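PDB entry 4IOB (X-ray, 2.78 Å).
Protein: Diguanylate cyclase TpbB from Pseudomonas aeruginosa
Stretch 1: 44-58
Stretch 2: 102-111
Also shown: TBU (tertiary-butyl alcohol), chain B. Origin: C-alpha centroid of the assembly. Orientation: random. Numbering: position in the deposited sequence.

Stretch 1 (44-58) RLGHAAGDTVLVNIA
Stretch 2 102-111: SMQAPIRLSD

What backbone shapes meet here, and in what register? In stretch 1, Arg 44 and Leu 45 are helical; Gly 46 leaves helical angles with phi/psi 96/167 and sits at the N-cap position of the helix that starts at His 47 and runs on beyond Ala 58, with phi and psi near -60 and -45. Its i-to-i+4 ladder includes Val 53 N to Ala 49 O at 3.0 Å and Ile 57 N to Val 53 O at 2.8 Å, with one weak rung, Thr 52 N to Ala 48 O at 3.4 Å. Stretch 2 is mostly loop, with a short extended segment at Ile 107 (-100/118) and Arg 108 (-79/119). It runs opposite to the helix: the CA atoms of Thr 52 and Leu 109 lie 6.9 Å apart, those of Val 53 and Ile 107 7.1 Å, and those of Ile 57 and Met 103 7.7 Å.

What shapes the helix start near the contact? Gly 46 touches nothing of stretch 2, but its positive phi calls for glycine: a CB would be jammed against the carbonyl O of Leu 45, and it would also clash with the O of the bound tertiary-butyl alcohol. That alcohol's O lies 3.3 Å from Gly 46 CA, and its C2 sits at the edge of the His 47 ring, 3.1 Å from His 47 ND1.

Which side chains hold the stretches together? The modelled atoms make no hydrogen bonds between them, and apolar packing dominates the 383 Å² buried in total. Leu 109 (m, t) starts sideways, but its end comes nearer the helix: its CD1 lies 4.1 Å from CD1 of Leu 45 (m, t), and its CD2 4.1 Å from Thr 52 CG2 and 4.3 Å from Val 53 CG2. Ala 49, its methyl sideways, meets both branches, with CB 4.3 Å from Leu 109 CD1 and O 4.2 Å from Leu 109 CD2. Ile 107 (m, t) points toward the helix and puts CD1 3.9 Å from Val 53 CG1 and 4.3 Å from Ile 57 CG1. Ile 57 (m, t) also packs its CG1 4.0 Å from Met 103 CE; the methionine is m at all three chi angles. Val 53 (t), Ile 57, Met 103 and Ile 107 are buried, which suits their apolar chains.

How do the polar residues fit this greasy seam? Thr 52 (m) offers its methyl to Leu 109, while Thr 52 OG1 makes a weak 3.3 Å hydrogen bond back to Ala 48 O. Ser 110 OG stands 4.2 Å from Thr 52 OG1. Asn 56 (m) points toward stretch 2 beside Ile 107, whereas Arg 108, not modelled beyond CG, points away.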

# COMPACT_ATOMS: atom_id res chain seq x y z
N ARG A 44 1.66 11.37 20.72
CA ARG A 44 2.93 11.72 21.33
C ARG A 44 3.63 12.89 20.64
O ARG A 44 4.33 13.67 21.28
CB ARG A 44 3.86 10.50 21.37
N LEU A 45 3.44 13.00 19.33
CA LEU A 45 4.14 14.02 18.55
C LEU A 45 3.18 15.04 17.93
O LEU A 45 3.60 16.12 17.52
CB LEU A 45 4.99 13.37 17.46
CG LEU A 45 5.98 12.31 17.94
CD1 LEU A 45 6.79 11.76 16.78
CD2 LEU A 45 6.91 12.89 19.01
N GLY A 46 1.91 14.68 17.85
CA GLY A 46 0.91 15.57 17.26
C GLY A 46 0.64 15.24 15.80
O GLY A 46 1.39 14.50 15.17
N HIS A 47 -0.43 15.81 15.26
CA HIS A 47 -0.83 15.55 13.88
C HIS A 47 0.11 16.15 12.89
O HIS A 47 0.31 15.61 11.80
CB HIS A 47 -2.25 16.04 13.64
CG HIS A 47 -3.31 15.21 14.33
ND1 HIS A 47 -3.45 15.19 15.67
CD2 HIS A 47 -4.29 14.36 13.81
CE1 HIS A 47 -4.47 14.37 15.99
NE2 HIS A 47 -4.98 13.86 14.86
N ALA A 48 0.72 17.28 13.25
CA ALA A 48 1.68 17.94 12.38
C ALA A 48 2.81 16.98 12.01
O ALA A 48 3.23 16.91 10.85
CB ALA A 48 2.24 19.19 13.05
N ALA A 49 3.29 16.24 13.00
CA ALA A 49 4.35 15.26 12.78
C ALA A 49 3.83 14.08 11.98
O ALA A 49 4.53 13.54 11.12
CB ALA A 49 4.92 14.79 14.11
N GLY A 50 2.60 13.68 12.26
CA GLY A 50 1.97 12.58 11.53
C GLY A 50 1.97 12.84 10.03
O GLY A 50 2.27 11.95 9.24
N ASP A 51 1.64 14.07 9.65
CA ASP A 51 1.64 14.46 8.25
C ASP A 51 3.03 14.29 7.65
O ASP A 51 3.21 13.60 6.64
CB ASP A 51 1.17 15.90 8.09
CG ASP A 51 -0.25 16.10 8.58
OD1 ASP A 51 -0.97 15.10 8.76
OD2 ASP A 51 -0.66 17.27 8.78
N THR A 52 4.02 14.93 8.26
CA THR A 52 5.39 14.84 7.79
C THR A 52 5.77 13.38 7.54
O THR A 52 6.53 13.08 6.62
CB THR A 52 6.38 15.46 8.80
OG1 THR A 52 6.03 16.82 9.04
CG2 THR A 52 7.80 15.40 8.26
N VAL A 53 5.25 12.48 8.37
CA VAL A 53 5.52 11.06 8.22
C VAL A 53 4.80 10.49 7.00
O VAL A 53 5.38 9.75 6.21
CB VAL A 53 5.11 10.27 9.47
CG1 VAL A 53 5.26 8.77 9.23
CG2 VAL A 53 5.93 10.71 10.67
N LEU A 54 3.52 10.85 6.84
CA LEU A 54 2.75 10.41 5.69
C LEU A 54 3.42 10.84 4.39
O LEU A 54 3.63 10.03 3.49
CB LEU A 54 1.32 10.96 5.75
CG LEU A 54 0.41 10.38 6.82
CD1 LEU A 54 -0.99 10.97 6.71
CD2 LEU A 54 0.36 8.86 6.73
N VAL A 55 3.77 12.12 4.31
CA VAL A 55 4.46 12.65 3.14
C VAL A 55 5.69 11.81 2.83
O VAL A 55 5.86 11.33 1.71
CB VAL A 55 4.88 14.12 3.35
CG1 VAL A 55 5.64 14.63 2.14
CG2 VAL A 55 3.66 14.98 3.62
N ASN A 56 6.55 11.64 3.83
CA ASN A 56 7.76 10.84 3.66
C ASN A 56 7.45 9.42 3.21
O ASN A 56 8.13 8.88 2.33
CB ASN A 56 8.57 10.82 4.96
CG ASN A 56 9.33 12.11 5.19
OD1 ASN A 56 9.12 12.73 6.35
ND2 ASN A 56 10.11 12.55 4.34
N ILE A 57 6.42 8.82 3.80
CA ILE A 57 6.00 7.48 3.42
C ILE A 57 5.54 7.44 1.96
O ILE A 57 5.82 6.49 1.24
CB ILE A 57 4.86 6.97 4.32
CG1 ILE A 57 5.34 6.85 5.77
CG2 ILE A 57 4.35 5.63 3.82
CD1 ILE A 57 4.29 6.29 6.71
N ALA A 58 4.84 8.49 1.54
CA ALA A 58 4.36 8.59 0.17
C ALA A 58 5.51 8.53 -0.82
O ALA A 58 5.44 7.83 -1.83
CB ALA A 58 3.56 9.87 -0.02
N SER A 102 12.28 -0.14 2.69
CA SER A 102 12.60 1.27 2.55
C SER A 102 12.21 2.05 3.80
O SER A 102 12.68 3.17 4.02
CB SER A 102 11.90 1.87 1.33
OG SER A 102 10.49 1.88 1.51
N MET A 103 11.35 1.45 4.62
CA MET A 103 10.90 2.08 5.85
C MET A 103 11.84 1.79 7.01
O MET A 103 11.73 2.38 8.08
CB MET A 103 9.48 1.61 6.20
CG MET A 103 8.41 2.15 5.28
SD MET A 103 8.41 3.96 5.23
CE MET A 103 8.16 4.35 6.96
N GLN A 104 12.78 0.88 6.78
CA GLN A 104 13.73 0.48 7.81
C GLN A 104 14.62 1.66 8.22
O GLN A 104 15.17 1.68 9.32
CB GLN A 104 14.58 -0.70 7.33
CG GLN A 104 15.27 -1.46 8.45
CD GLN A 104 15.79 -2.81 8.00
OE1 GLN A 104 15.62 -3.11 6.72
NE2 GLN A 104 16.34 -3.57 8.79
N ALA A 105 14.75 2.63 7.32
CA ALA A 105 15.52 3.84 7.61
C ALA A 105 14.65 4.87 8.31
O ALA A 105 13.56 5.18 7.85
CB ALA A 105 16.11 4.41 6.33
N PRO A 106 15.14 5.40 9.44
CA PRO A 106 14.40 6.37 10.26
C PRO A 106 13.94 7.59 9.47
O PRO A 106 14.59 7.98 8.50
CB PRO A 106 15.43 6.78 11.32
CG PRO A 106 16.36 5.62 11.41
CD PRO A 106 16.45 5.08 10.02
N ILE A 107 12.84 8.19 9.90
CA ILE A 107 12.31 9.39 9.26
C ILE A 107 12.69 10.64 10.05
O ILE A 107 12.31 10.80 11.21
CB ILE A 107 10.78 9.33 9.12
CG1 ILE A 107 10.37 8.23 8.15
CG2 ILE A 107 10.24 10.68 8.65
CD1 ILE A 107 8.87 8.12 7.93
N ARG A 108 13.45 11.52 9.41
CA ARG A 108 13.89 12.76 10.04
C ARG A 108 12.78 13.80 10.02
O ARG A 108 12.31 14.20 8.96
CB ARG A 108 15.12 13.31 9.30
CG ARG A 108 16.18 12.27 9.00
N LEU A 109 12.35 14.22 11.21
CA LEU A 109 11.30 15.23 11.32
C LEU A 109 11.85 16.63 11.04
O LEU A 109 13.04 16.80 10.78
CB LEU A 109 10.63 15.18 12.69
CG LEU A 109 9.75 13.96 12.95
CD1 LEU A 109 9.18 13.99 14.36
CD2 LEU A 109 8.63 13.87 11.92
N SER A 110 10.97 17.63 11.11
CA SER A 110 11.35 19.00 10.77
C SER A 110 12.25 19.65 11.82
O SER A 110 12.92 20.64 11.55
CB SER A 110 10.10 19.86 10.56
OG SER A 110 9.32 19.37 9.49
N ASP A 111 12.26 19.08 13.03
CA ASP A 111 13.03 19.66 14.13
C ASP A 111 14.21 18.78 14.54
O ASP A 111 14.73 18.92 15.65
CB ASP A 111 12.13 19.94 15.33
CG ASP A 111 11.50 18.68 15.89
OD1 ASP A 111 11.93 17.58 15.51
OD2 ASP A 111 10.58 18.80 16.73
O TBU B . -0.91 17.80 18.81
C TBU B . -1.94 18.41 18.03
C1 TBU B . -1.35 18.83 16.69
C2 TBU B . -3.07 17.41 17.83
C3 TBU B . -2.45 19.64 18.78